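Local structure of GH127 beta-L-arabinofuranoside (Geobacillus stearothermophilus, 4QK0) at residues Ala571-Pro576 with Tyr621-Arg626; Tyr559-Val564 with Val643-Lys648; Met532-Ile537 with Leu581-Glu586; Val550-Gly555 with Phe625-Tyr630. The protein probably hydrolyses terminal beta-L-arabinofuranosides, as a beta-L-arabinofuranosidase of glycoside hydrolase family 127. All coordinates share one frame; numbering follows the deposited sequence.

Interaction 1 (Ala571-Pro576 with Tyr621-Arg626); sequences ANLFLP and YKVPFR
Leu573 and Leu575 each extend one methyl across to Val623 and Phe625, and no hydrogen bond joins the two segments. The backbones stay well apart, with Leu573 CA and Val623 CA 8.8 Å from each other, so side chains alone bridge the gap. Leu573 has a chi1 of -104°, off the staggered positions, yet its CD2 still meets Val623 CG2 at 3.7 Å, a methyl-to-methyl contact between obliquely crossing side chains. Leu575 has CG anti to its backbone N (chi1 -177°), which carries CD1 over to the far end of the Phe625 ring, 3.6 Å from Phe625 CE2; Phe625 CZ is slightly farther from the same methyl. The aromatic side chain, with CB pointing toward segment 571-576, crosses Leu575 at about a right angle. Around this apolar cluster, strand 593-603 bonds by its backbone to both segments, through Phe574 and Val623 among others, while Leu561 of strand 557-562 touches Leu573 and Phe625, and Leu552 of strand 549-554 touches Leu575 and Phe625.

Interaction 2 (Tyr559-Val564 with Val643-Lys648); sequences YCLEEV and VWVNEK
The backbones come closest at Cys560 and Val643, whose CA atoms are 4.4 Å apart, and then diverge, so that no direct hydrogen bond links the segments. Water 1 fills the bridging role: it donates to Tyr559 O at 2.7 Å and to Val643 O at 2.8 Å, giving both buried carbonyls a partner. Val643 supplies most of the apolar surface on its side. Its CG1, anti to the backbone N (chi1 169°), comes within 3.9 Å of Tyr559 O, whereas CG2 lies 4.1 Å from Cys560 CB. Thus the valine fork packs against the backbone carbonyl of Tyr559 and the root of the cysteine side chain.

This is a junction within the mixed beta-sheet of the C-terminal domain: strand 557-562 pairs antiparallel with strand 641-647, and the backbone bond of Leu561 with Val642 lies just before Val643. The bulge or short loop that breaks strand 641-647 accords with the divergence beyond this point. Farther along, Leu561 reaches over the widening gap, and its CD1 approaches Val645 CG1 at 4.3 Å, a looser contact. Leu575 touches Val645 as well. The phenol of Tyr559 leads away from Val643, and its OH is hydrogen-bonded to Val594 O. At the other end of the strand, Glu562 occupies the N-cap position of helix 563-566.

Interaction 3 (Met532-Ile537 with Leu581-Glu586); sequences MPVERI and LEAHFE
Leu581 lies against Val534 and Arg536, and its atoms can be followed outward from the backbone. CB, directed toward the opposite segment, is 4.1 Å from Val534 CG1. With CG anti to the carbonyl carbon (chi1 -71°), both methyls reach Arg536, and CD2 also meets Val534. Leu581 CD1 is 3.8 Å from Arg536 NH2, while CD2 is 3.7 Å from Val534 CG1 and 3.3 Å from Arg536 NH1. That methyl lies over one face of the guanidinium. The arginine arrives there through a chain extended from CG to NE, and its NH2 is hydrogen-bonded to Pro576 O and Ala579 O, two carbonyls that hold the flat group beside the leucine. Water 2 accepts from Leu581 N at 2.8 Å and, weakly, from Arg536 NH1 in the guanidinium plane. Val534 CG2 adds a contact with Ala583 CB at 4.2 Å. Strands 534-539 and 574-586 are not paired with each other; their side chains pack together within the C-terminal domain's mixed sheet, whose pairings run round from 549-554 through 557-562, 620-629, 593-603, 574-586 and 641-647 back to 549-554.

Interaction 4 (Val550-Gly555 with Phe625-Tyr630); sequences VALQRG and FRAIPY
Two extended strands face each other across a side-chain layer, their nearest CA atoms, those of Leu552 and Ala627, being 8.3 Å apart. This separation is too wide for backbone pairing, and no hydrogen bond crosses. Leu552 fills the gap from its own side: with CG anti to the carbonyl carbon (chi1 -60°), its CD1 is carried to Phe625 CE1 at 3.9 Å, and Phe625 CZ is 4.2 Å from the same methyl. Leucine and aromatic side chains come from opposite directions, and the methyl meets the ring obliquely. Leu552 CD1 also lies 4.4 Å from Ala627 CB, a looser contact with the next inward-directed residue of that strand.

Both strands belong to the mixed sheet of the C-terminal domain. Strand 557-562 pairs antiparallel with 549-554 and with 620-629, yet side chains of these two meet, consistent with a strongly curled sheet whose inner side holds Leu552 and Phe625. Leu581 of strand 574-586 touches Leu552 as well. Where strand 549-554 ends, Gln553 NE2 donates to Gly555 O at 3.0 Å, nearly straight at 171° and in the carbonyl plane; the acceptor also lies close to the amide plane of Gln553. This side-chain-to-backbone bond spans the turn at Gly555, whose positive phi (61°) favours glycine.

All four contacts lie within the C-terminal domain and draw on the same mixed sheet. Interactions 1 and 4 share Phe625, and Leu575 CD2 of interaction 1 lies 4.0 Å from Leu552 CD2 of interaction 4. Interaction 2 adjoins both: Leu575 N and Asn646 O are 2.9 Å apart, a probable hydrogen bond, and Cys560 N and Ile628 O are 2.7 Å apart, another. Interactions 3 and 4, whose centres are about 7 Å apart, meet through the antiparallel pairing of strands 534-539 and 549-554, with Ile537 N 2.7 Å from Ala551 O. Phe625 CZ of interaction 1 is 4.2 Å from Leu581 CD1 of interaction 3. Interactions 1, 2 and 3 also touch the second subunit.

Interaction 1 (Ala571-Pro576 with Tyr621-Arg626)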
loop_
_atom_site.group_PDB
_atom_site.type_symbol
_atom_site.label_atom_id
_atom_site.label_comp_id
_atom_site.label_asym_id
_atom_site.label_seq_id
_atom_site.Cartn_x
_atom_site.Cartn_y
_atom_site.Cartn_z
ATOM N N ALA A 571 1.377 16.704 5.266
ATOM C CA ALA A 571 -0.086 16.455 5.067
ATOM C C ALA A 571 -0.925 17.499 5.783
ATOM O O ALA A 571 -1.988 17.886 5.302
ATOM C CB ALA A 571 -0.465 15.069 5.555
ATOM N N ASN A 572 -0.412 18.034 6.895
ATOM C CA ASN A 572 -1.084 19.103 7.666
ATOM C C ASN A 572 -0.691 20.522 7.189
ATOM O O ASN A 572 -0.334 21.420 7.991
ATOM C CB ASN A 572 -0.730 18.933 9.148
ATOM C CG ASN A 572 -1.443 19.919 10.029
ATOM O OD1 ASN A 572 -2.654 20.181 9.876
ATOM N ND2 ASN A 572 -0.710 20.467 10.977
ATOM N N LEU A 573 -0.660 20.685 5.873
ATOM C CA LEU A 573 -0.416 21.975 5.212
ATOM C C LEU A 573 -1.491 22.103 4.189
ATOM O O LEU A 573 -1.715 21.183 3.404
ATOM C CB LEU A 573 0.902 22.013 4.458
ATOM C CG LEU A 573 2.103 22.754 5.038
ATOM C CD1 LEU A 573 3.248 22.676 4.044
ATOM C CD2 LEU A 573 1.822 24.199 5.316
ATOM N N PHE A 574 -2.166 23.232 4.220
ATOM C CA PHE A 574 -3.317 23.493 3.406
ATOM C C PHE A 574 -3.046 24.785 2.655
ATOM O O PHE A 574 -2.673 25.808 3.243
ATOM C CB PHE A 574 -4.600 23.558 4.264
ATOM C CG PHE A 574 -4.890 22.271 4.992
ATOM C CD1 PHE A 574 -4.245 21.961 6.184
ATOM C CD2 PHE A 574 -5.766 21.350 4.458
ATOM C CE1 PHE A 574 -4.484 20.765 6.836
ATOM C CE2 PHE A 574 -6.010 20.161 5.086
ATOM C CZ PHE A 574 -5.363 19.861 6.293
ATOM N N LEU A 575 -3.214 24.726 1.340
ATOM C CA LEU A 575 -2.953 25.867 0.507
ATOM C C LEU A 575 -4.272 26.455 0.172
ATOM O O LEU A 575 -5.035 25.851 -0.559
ATOM C CB LEU A 575 -2.177 25.421 -0.747
ATOM C CG LEU A 575 -1.783 26.556 -1.686
ATOM C CD1 LEU A 575 -0.835 27.544 -1.005
ATOM C CD2 LEU A 575 -1.086 26.049 -2.945
ATOM N N PRO A 576 -4.581 27.640 0.686
ATOM C CA PRO A 576 -5.833 28.277 0.242
ATOM C C PRO A 576 -5.794 28.691 -1.218
ATOM O O PRO A 576 -4.726 29.022 -1.744
ATOM C CB PRO A 576 -5.926 29.543 1.085
ATOM C CG PRO A 576 -4.841 29.461 2.068
ATOM C CD PRO A 576 -3.805 28.515 1.564
ATOM N N TYR A 621 -3.720 27.933 11.844
ATOM C CA TYR A 621 -2.880 29.154 11.803
ATOM C C TYR A 621 -2.070 29.262 10.491
ATOM O O TYR A 621 -1.837 28.262 9.822
ATOM C CB TYR A 621 -1.933 29.230 13.007
ATOM C CG TYR A 621 -0.891 28.118 13.057
ATOM C CD1 TYR A 621 -1.246 26.854 13.461
ATOM C CD2 TYR A 621 0.428 28.334 12.684
ATOM C CE1 TYR A 621 -0.346 25.826 13.476
ATOM C CE2 TYR A 621 1.362 27.299 12.730
ATOM C CZ TYR A 621 0.952 26.045 13.132
ATOM O OH TYR A 621 1.794 24.973 13.197
ATOM N N LYS A 622 -1.639 30.478 10.149
ATOM C CA LYS A 622 -0.927 30.781 8.913
ATOM C C LYS A 622 0.559 30.560 8.999
ATOM O O LYS A 622 1.174 30.857 10.013
ATOM C CB LYS A 622 -1.185 32.222 8.494
ATOM C CG LYS A 622 -2.571 32.339 7.915
ATOM C CD LYS A 622 -3.125 33.731 7.915
ATOM C CE LYS A 622 -4.230 33.873 6.868
ATOM N NZ LYS A 622 -4.592 35.309 6.739
ATOM N N VAL A 623 1.136 29.999 7.949
ATOM C CA VAL A 623 2.574 29.796 7.919
ATOM C C VAL A 623 3.082 30.200 6.533
ATOM O O VAL A 623 2.405 29.986 5.559
ATOM C CB VAL A 623 2.992 28.332 8.245
ATOM C CG1 VAL A 623 2.591 27.940 9.635
ATOM C CG2 VAL A 623 2.401 27.338 7.275
ATOM N N PRO A 624 4.289 30.768 6.452
ATOM C CA PRO A 624 4.950 30.874 5.156
ATOM C C PRO A 624 5.320 29.469 4.648
ATOM O O PRO A 624 5.546 28.581 5.482
ATOM C CB PRO A 624 6.250 31.631 5.492
ATOM C CG PRO A 624 6.573 31.172 6.899
ATOM C CD PRO A 624 5.231 30.969 7.584
ATOM N N PHE A 625 5.321 29.240 3.323
ATOM C CA PHE A 625 5.928 28.003 2.763
ATOM C C PHE A 625 6.856 28.304 1.642
ATOM O O PHE A 625 6.710 29.302 0.959
ATOM C CB PHE A 625 4.906 26.985 2.243
ATOM C CG PHE A 625 4.297 27.351 0.938
ATOM C CD1 PHE A 625 4.826 26.930 -0.293
ATOM C CD2 PHE A 625 3.153 28.107 0.936
ATOM C CE1 PHE A 625 4.203 27.284 -1.497
ATOM C CE2 PHE A 625 2.548 28.463 -0.254
ATOM C CZ PHE A 625 3.062 28.037 -1.459
ATOM N N ARG A 626 7.691 27.334 1.372
ATOM C CA ARG A 626 8.559 27.379 0.249
ATOM C C ARG A 626 8.603 26.072 -0.499
ATOM O O ARG A 626 8.788 24.976 0.092
ATOM C CB ARG A 626 9.981 27.744 0.715
ATOM C CG ARG A 626 10.862 28.016 -0.481
ATOM C CD ARG A 626 12.055 28.871 -0.115
ATOM N NE ARG A 626 13.070 28.005 0.439
ATOM C CZ ARG A 626 14.354 28.311 0.520
ATOM N NH1 ARG A 626 14.784 29.470 0.038
ATOM N NH2 ARG A 626 15.195 27.453 1.077
#

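Interaction 2 (Tyr559-Val564 with Val643-Lys648)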
loop_
_atom_site.group_PDB
_atom_site.type_symbol
_atom_site.label_atom_id
_atom_site.label_comp_id
_atom_site.label_asym_id
_atom_site.label_seq_id
_atom_site.Cartn_x
_atom_site.Cartn_y
_atom_site.Cartn_z
ATOM N N TYR A 559 6.842 21.409 -8.921
ATOM C CA TYR A 559 7.409 21.768 -7.630
ATOM C C TYR A 559 6.978 20.783 -6.514
ATOM O O TYR A 559 6.052 20.029 -6.681
ATOM C CB TYR A 559 6.978 23.219 -7.320
ATOM C CG TYR A 559 7.924 24.163 -7.986
ATOM C CD1 TYR A 559 7.917 24.345 -9.356
ATOM C CD2 TYR A 559 8.904 24.798 -7.239
ATOM C CE1 TYR A 559 8.876 25.146 -9.993
ATOM C CE2 TYR A 559 9.802 25.647 -7.829
ATOM C CZ TYR A 559 9.815 25.796 -9.219
ATOM O OH TYR A 559 10.775 26.593 -9.791
ATOM N N CYS A 560 7.691 20.822 -5.393
ATOM C CA CYS A 560 7.375 20.009 -4.209
ATOM C C CYS A 560 7.711 20.779 -2.958
ATOM O O CYS A 560 8.424 21.825 -3.026
ATOM C CB CYS A 560 8.114 18.726 -4.223
ATOM S SG CYS A 560 9.863 18.821 -3.875
ATOM N N LEU A 561 7.137 20.338 -1.830
ATOM C CA LEU A 561 7.494 20.915 -0.514
ATOM C C LEU A 561 8.298 19.908 0.240
ATOM O O LEU A 561 7.987 18.704 0.212
ATOM C CB LEU A 561 6.292 21.261 0.313
ATOM C CG LEU A 561 5.168 22.069 -0.274
ATOM C CD1 LEU A 561 4.168 22.503 0.803
ATOM C CD2 LEU A 561 5.704 23.280 -0.928
ATOM N N GLU A 562 9.401 20.366 0.834
ATOM C CA GLU A 562 10.261 19.525 1.685
ATOM C C GLU A 562 10.263 19.977 3.177
ATOM O O GLU A 562 10.111 21.166 3.501
ATOM C CB GLU A 562 11.696 19.547 1.182
ATOM C CG GLU A 562 11.958 18.802 -0.139
ATOM C CD GLU A 562 13.441 18.463 -0.305
ATOM O OE1 GLU A 562 14.180 19.380 -0.611
ATOM O OE2 GLU A 562 13.864 17.314 -0.064
ATOM N N GLU A 563 10.438 19.008 4.048
ATOM C CA GLU A 563 10.473 19.244 5.487
ATOM C C GLU A 563 11.559 20.259 5.841
ATOM O O GLU A 563 11.355 21.148 6.660
ATOM C CB GLU A 563 10.750 17.930 6.188
ATOM C CG GLU A 563 10.851 18.014 7.699
ATOM C CD GLU A 563 10.916 16.638 8.392
ATOM O OE1 GLU A 563 10.645 15.553 7.812
ATOM O OE2 GLU A 563 11.290 16.639 9.569
ATOM N N VAL A 564 12.722 20.129 5.200
ATOM C CA VAL A 564 13.847 21.009 5.512
ATOM C C VAL A 564 13.439 22.479 5.421
ATOM O O VAL A 564 13.917 23.281 6.191
ATOM C CB VAL A 564 15.077 20.702 4.630
ATOM C CG1 VAL A 564 14.772 21.011 3.158
ATOM C CG2 VAL A 564 16.303 21.492 5.076
ATOM N N VAL A 643 4.293 16.498 -3.321
ATOM C CA VAL A 643 3.968 17.248 -4.527
ATOM C C VAL A 643 2.526 17.705 -4.451
ATOM O O VAL A 643 2.232 18.889 -4.628
ATOM C CB VAL A 643 4.139 16.391 -5.808
ATOM C CG1 VAL A 643 3.555 17.071 -7.055
ATOM C CG2 VAL A 643 5.601 16.102 -6.037
ATOM N N TRP A 644 1.621 16.766 -4.186
ATOM C CA TRP A 644 0.246 17.111 -4.154
ATOM C C TRP A 644 -0.094 17.598 -2.750
ATOM O O TRP A 644 -0.127 16.820 -1.798
ATOM C CB TRP A 644 -0.605 15.919 -4.578
ATOM C CG TRP A 644 -0.468 15.659 -6.005
ATOM C CD1 TRP A 644 0.367 14.762 -6.610
ATOM C CD2 TRP A 644 -1.205 16.288 -7.043
ATOM N NE1 TRP A 644 0.225 14.833 -7.949
ATOM C CE2 TRP A 644 -0.761 15.746 -8.244
ATOM C CE3 TRP A 644 -2.209 17.257 -7.068
ATOM C CZ2 TRP A 644 -1.272 16.140 -9.477
ATOM C CZ3 TRP A 644 -2.735 17.625 -8.274
ATOM C CH2 TRP A 644 -2.238 17.083 -9.482
ATOM N N VAL A 645 -0.411 18.863 -2.628
ATOM C CA VAL A 645 -0.733 19.434 -1.327
ATOM C C VAL A 645 -2.234 19.647 -1.153
ATOM O O VAL A 645 -2.937 19.976 -2.111
ATOM C CB VAL A 645 0.200 20.642 -0.947
ATOM C CG1 VAL A 645 1.201 21.009 -2.004
ATOM C CG2 VAL A 645 -0.517 21.860 -0.440
ATOM N N ASN A 646 -2.715 19.400 0.049
ATOM C CA ASN A 646 -4.078 19.670 0.403
ATOM C C ASN A 646 -4.490 21.094 0.193
ATOM O O ASN A 646 -3.784 21.992 0.502
ATOM C CB ASN A 646 -4.384 19.276 1.836
ATOM C CG ASN A 646 -4.383 17.818 2.041
ATOM O OD1 ASN A 646 -3.615 17.332 2.786
ATOM N ND2 ASN A 646 -5.235 17.132 1.388
ATOM N N GLU A 647 -5.669 21.254 -0.341
ATOM C CA GLU A 647 -6.185 22.532 -0.701
ATOM C C GLU A 647 -7.154 23.080 0.329
ATOM O O GLU A 647 -7.902 22.369 0.921
ATOM C CB GLU A 647 -6.806 22.424 -2.094
ATOM C CG GLU A 647 -7.339 23.679 -2.723
ATOM C CD GLU A 647 -7.283 23.695 -4.252
ATOM O OE1 GLU A 647 -7.972 22.911 -4.905
ATOM O OE2 GLU A 647 -6.562 24.525 -4.803
ATOM N N LYS A 648 -7.045 24.372 0.555
ATOM C CA LYS A 648 -7.981 25.242 1.269
ATOM C C LYS A 648 -8.446 24.848 2.638
ATOM O O LYS A 648 -8.252 25.606 3.575
ATOM C CB LYS A 648 -9.143 25.650 0.380
ATOM C CG LYS A 648 -10.388 24.816 0.546
ATOM C CD LYS A 648 -11.627 25.686 0.622
ATOM C CE LYS A 648 -12.487 25.341 1.828
ATOM N NZ LYS A 648 -12.614 26.510 2.723
HETATM O O HOH W 1 3.573 20.933 -5.995
#

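Interaction 3 (Met532-Ile537 with Leu581-Glu586)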
loop_
_atom_site.group_PDB
_atom_site.type_symbol
_atom_site.label_atom_id
_atom_site.label_comp_id
_atom_site.label_asym_id
_atom_site.label_seq_id
_atom_site.Cartn_x
_atom_site.Cartn_y
_atom_site.Cartn_z
HETATM N N MSE A 532 5.591 32.424 -17.804
HETATM C CA MSE A 532 5.738 31.368 -16.769
HETATM C C MSE A 532 5.137 31.824 -15.427
HETATM O O MSE A 532 5.863 32.011 -14.456
HETATM C CB MSE A 532 7.231 31.019 -16.540
HETATM C CG MSE A 532 7.807 30.228 -17.668
HETATM SE SE MSE A 532 9.502 29.510 -17.101
HETATM C CE MSE A 532 9.921 28.507 -18.710
ATOM N N PRO A 533 3.813 32.002 -15.358
ATOM C CA PRO A 533 3.200 32.208 -14.064
ATOM C C PRO A 533 3.226 30.961 -13.199
ATOM O O PRO A 533 3.413 29.840 -13.717
ATOM C CB PRO A 533 1.732 32.481 -14.418
ATOM C CG PRO A 533 1.498 31.729 -15.677
ATOM C CD PRO A 533 2.813 31.862 -16.430
ATOM N N VAL A 534 3.062 31.117 -11.888
ATOM C CA VAL A 534 2.937 29.929 -11.008
ATOM C C VAL A 534 1.553 29.367 -11.236
ATOM O O VAL A 534 0.622 30.071 -11.078
ATOM C CB VAL A 534 3.096 30.260 -9.515
ATOM C CG1 VAL A 534 2.809 29.023 -8.635
ATOM C CG2 VAL A 534 4.510 30.734 -9.241
ATOM N N GLU A 535 1.443 28.108 -11.587
ATOM C CA GLU A 535 0.172 27.519 -11.788
ATOM C C GLU A 535 -0.170 26.494 -10.678
ATOM O O GLU A 535 0.681 25.760 -10.212
ATOM C CB GLU A 535 0.159 26.747 -13.104
ATOM C CG GLU A 535 0.438 27.554 -14.359
ATOM C CD GLU A 535 -0.769 28.329 -14.912
ATOM O OE1 GLU A 535 -1.784 28.550 -14.182
ATOM O OE2 GLU A 535 -0.656 28.777 -16.090
ATOM N N ARG A 536 -1.450 26.441 -10.331
ATOM C CA ARG A 536 -2.018 25.435 -9.447
ATOM C C ARG A 536 -2.586 24.335 -10.332
ATOM O O ARG A 536 -3.566 24.561 -11.030
ATOM C CB ARG A 536 -3.160 26.047 -8.623
ATOM C CG ARG A 536 -2.732 26.882 -7.409
ATOM C CD ARG A 536 -4.001 27.400 -6.692
ATOM N NE ARG A 536 -3.783 28.015 -5.394
ATOM C CZ ARG A 536 -3.251 29.229 -5.212
ATOM N NH1 ARG A 536 -2.877 29.996 -6.252
ATOM N NH2 ARG A 536 -3.078 29.691 -3.982
ATOM N N ILE A 537 -1.985 23.163 -10.329
ATOM C CA ILE A 537 -2.448 22.105 -11.195
ATOM C C ILE A 537 -3.430 21.186 -10.448
ATOM O O ILE A 537 -3.143 20.748 -9.318
ATOM C CB ILE A 537 -1.252 21.288 -11.694
ATOM C CG1 ILE A 537 -0.198 22.208 -12.381
ATOM C CG2 ILE A 537 -1.710 20.212 -12.654
ATOM C CD1 ILE A 537 -0.728 23.012 -13.560
ATOM N N LEU A 581 0.931 33.551 -4.639
ATOM C CA LEU A 581 2.179 32.849 -4.806
ATOM C C LEU A 581 3.143 33.703 -5.619
ATOM O O LEU A 581 2.722 34.460 -6.477
ATOM C CB LEU A 581 1.951 31.511 -5.495
ATOM C CG LEU A 581 1.285 30.288 -4.905
ATOM C CD1 LEU A 581 0.550 30.618 -3.640
ATOM C CD2 LEU A 581 0.385 29.566 -5.905
ATOM N N GLU A 582 4.432 33.579 -5.326
ATOM C CA GLU A 582 5.482 34.364 -5.963
ATOM C C GLU A 582 6.641 33.430 -6.261
ATOM O O GLU A 582 6.824 32.449 -5.578
ATOM C CB GLU A 582 6.000 35.485 -5.051
ATOM C CG GLU A 582 4.960 36.468 -4.506
ATOM C CD GLU A 582 4.640 37.625 -5.453
ATOM O OE1 GLU A 582 3.980 38.605 -5.029
ATOM O OE2 GLU A 582 5.042 37.568 -6.628
ATOM N N ALA A 583 7.421 33.751 -7.287
ATOM C CA ALA A 583 8.587 32.976 -7.657
ATOM C C ALA A 583 9.764 33.873 -7.747
ATOM O O ALA A 583 9.635 34.986 -8.182
ATOM C CB ALA A 583 8.370 32.294 -8.996
ATOM N N HIS A 584 10.926 33.388 -7.362
ATOM C CA HIS A 584 12.145 34.163 -7.615
ATOM C C HIS A 584 13.325 33.231 -7.636
ATOM O O HIS A 584 13.275 32.104 -7.106
ATOM C CB HIS A 584 12.364 35.255 -6.540
ATOM C CG HIS A 584 12.664 34.704 -5.183
ATOM N ND1 HIS A 584 11.674 34.324 -4.307
ATOM C CD2 HIS A 584 13.834 34.411 -4.571
ATOM C CE1 HIS A 584 12.214 33.820 -3.210
ATOM N NE2 HIS A 584 13.526 33.864 -3.343
ATOM N N PHE A 585 14.414 33.720 -8.215
ATOM C CA PHE A 585 15.607 32.913 -8.419
ATOM C C PHE A 585 16.475 32.933 -7.179
ATOM O O PHE A 585 16.682 33.979 -6.603
ATOM C CB PHE A 585 16.357 33.419 -9.673
ATOM C CG PHE A 585 17.463 32.522 -10.112
ATOM C CD1 PHE A 585 17.184 31.266 -10.578
ATOM C CD2 PHE A 585 18.789 32.928 -10.039
ATOM C CE1 PHE A 585 18.198 30.399 -10.951
ATOM C CE2 PHE A 585 19.813 32.066 -10.415
ATOM C CZ PHE A 585 19.509 30.804 -10.882
ATOM N N GLU A 586 16.986 31.766 -6.778
ATOM C CA GLU A 586 17.946 31.635 -5.690
ATOM C C GLU A 586 19.254 31.069 -6.236
ATOM O O GLU A 586 19.393 29.850 -6.389
ATOM C CB GLU A 586 17.440 30.691 -4.614
ATOM C CG GLU A 586 16.268 31.218 -3.803
ATOM C CD GLU A 586 16.679 32.212 -2.720
ATOM O OE1 GLU A 586 17.913 32.475 -2.530
ATOM O OE2 GLU A 586 15.751 32.773 -2.106
HETATM O O HOH W 2 -1.439 33.111 -6.070
#

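Interaction 4 (Val550-Gly555 with Phe625-Tyr630)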
loop_
_atom_site.group_PDB
_atom_site.type_symbol
_atom_site.label_atom_id
_atom_site.label_comp_id
_atom_site.label_asym_id
_atom_site.label_seq_id
_atom_site.Cartn_x
_atom_site.Cartn_y
_atom_site.Cartn_z
ATOM N N VAL A 550 -3.701 19.838 -4.747
ATOM C CA VAL A 550 -3.231 20.719 -5.799
ATOM C C VAL A 550 -1.715 20.613 -5.852
ATOM O O VAL A 550 -1.077 20.311 -4.838
ATOM C CB VAL A 550 -3.690 22.148 -5.517
ATOM C CG1 VAL A 550 -2.973 22.722 -4.327
ATOM C CG2 VAL A 550 -3.469 23.056 -6.699
ATOM N N ALA A 551 -1.153 20.759 -7.055
ATOM C CA ALA A 551 0.293 20.706 -7.264
ATOM C C ALA A 551 0.690 22.021 -7.812
ATOM O O ALA A 551 -0.040 22.656 -8.583
ATOM C CB ALA A 551 0.690 19.590 -8.213
ATOM N N LEU A 552 1.884 22.448 -7.458
ATOM C CA LEU A 552 2.410 23.670 -8.069
ATOM C C LEU A 552 3.355 23.374 -9.237
ATOM O O LEU A 552 4.152 22.442 -9.202
ATOM C CB LEU A 552 3.164 24.470 -7.031
ATOM C CG LEU A 552 2.280 24.869 -5.864
ATOM C CD1 LEU A 552 3.097 25.602 -4.848
ATOM C CD2 LEU A 552 1.105 25.737 -6.280
ATOM N N GLN A 553 3.209 24.160 -10.298
ATOM C CA GLN A 553 4.039 24.030 -11.476
ATOM C C GLN A 553 4.351 25.419 -12.051
ATOM O O GLN A 553 3.499 26.298 -12.117
ATOM C CB GLN A 553 3.359 23.170 -12.535
ATOM C CG GLN A 553 4.256 22.887 -13.729
ATOM C CD GLN A 553 3.714 21.898 -14.746
ATOM O OE1 GLN A 553 2.971 20.987 -14.408
ATOM N NE2 GLN A 553 4.193 22.014 -15.987
ATOM N N ARG A 554 5.566 25.563 -12.548
ATOM C CA ARG A 554 5.968 26.803 -13.266
ATOM C C ARG A 554 6.787 26.466 -14.508
ATOM O O ARG A 554 7.817 25.794 -14.407
ATOM C CB ARG A 554 6.800 27.644 -12.319
ATOM C CG ARG A 554 7.334 28.920 -12.918
ATOM C CD ARG A 554 8.054 29.789 -11.887
ATOM N NE ARG A 554 8.426 31.042 -12.554
ATOM C CZ ARG A 554 9.514 31.216 -13.300
ATOM N NH1 ARG A 554 10.400 30.267 -13.475
ATOM N NH2 ARG A 554 9.711 32.360 -13.887
ATOM N N GLY A 555 6.351 26.919 -15.682
ATOM C CA GLY A 555 7.012 26.457 -16.912
ATOM C C GLY A 555 6.825 24.957 -16.947
ATOM O O GLY A 555 5.770 24.454 -16.542
ATOM N N PHE A 625 5.321 29.240 3.323
ATOM C CA PHE A 625 5.928 28.003 2.763
ATOM C C PHE A 625 6.856 28.304 1.642
ATOM O O PHE A 625 6.710 29.302 0.959
ATOM C CB PHE A 625 4.906 26.985 2.243
ATOM C CG PHE A 625 4.297 27.351 0.938
ATOM C CD1 PHE A 625 4.826 26.930 -0.293
ATOM C CD2 PHE A 625 3.153 28.107 0.936
ATOM C CE1 PHE A 625 4.203 27.284 -1.497
ATOM C CE2 PHE A 625 2.548 28.463 -0.254
ATOM C CZ PHE A 625 3.062 28.037 -1.459
ATOM N N ARG A 626 7.691 27.334 1.372
ATOM C CA ARG A 626 8.559 27.379 0.249
ATOM C C ARG A 626 8.603 26.072 -0.499
ATOM O O ARG A 626 8.788 24.976 0.092
ATOM C CB ARG A 626 9.981 27.744 0.715
ATOM C CG ARG A 626 10.862 28.016 -0.481
ATOM C CD ARG A 626 12.055 28.871 -0.115
ATOM N NE ARG A 626 13.070 28.005 0.439
ATOM C CZ ARG A 626 14.354 28.311 0.520
ATOM N NH1 ARG A 626 14.784 29.470 0.038
ATOM N NH2 ARG A 626 15.195 27.453 1.077
ATOM N N ALA A 627 8.518 26.186 -1.833
ATOM C CA ALA A 627 8.522 25.021 -2.681
ATOM C C ALA A 627 9.739 25.101 -3.591
ATOM O O ALA A 627 10.101 26.175 -4.043
ATOM C CB ALA A 627 7.224 24.936 -3.472
ATOM N N ILE A 628 10.305 23.939 -3.888
ATOM C CA ILE A 628 11.421 23.808 -4.791
ATOM C C ILE A 628 11.096 22.788 -5.916
ATOM O O ILE A 628 10.095 22.077 -5.831
ATOM C CB ILE A 628 12.684 23.315 -4.044
ATOM C CG1 ILE A 628 12.409 21.996 -3.306
ATOM C CG2 ILE A 628 13.146 24.373 -3.038
ATOM C CD1 ILE A 628 13.416 20.936 -3.566
ATOM N N PRO A 629 11.942 22.728 -6.973
ATOM C CA PRO A 629 11.678 21.818 -8.052
ATOM C C PRO A 629 11.740 20.389 -7.604
ATOM O O PRO A 629 12.659 20.010 -6.865
ATOM C CB PRO A 629 12.845 22.108 -9.040
ATOM C CG PRO A 629 13.135 23.533 -8.850
ATOM C CD PRO A 629 12.981 23.720 -7.357
ATOM N N TYR A 630 10.811 19.585 -8.099
ATOM C CA TYR A 630 10.735 18.186 -7.738
ATOM C C TYR A 630 12.036 17.478 -7.945
ATOM O O TYR A 630 12.484 16.751 -7.051
ATOM C CB TYR A 630 9.611 17.468 -8.506
ATOM C CG TYR A 630 9.598 15.988 -8.254
ATOM C CD1 TYR A 630 8.986 15.457 -7.137
ATOM C CD2 TYR A 630 10.159 15.107 -9.164
ATOM C CE1 TYR A 630 9.000 14.078 -6.919
ATOM C CE2 TYR A 630 10.122 13.744 -8.954
ATOM C CZ TYR A 630 9.567 13.238 -7.816
ATOM O OH TYR A 630 9.573 11.893 -7.642
#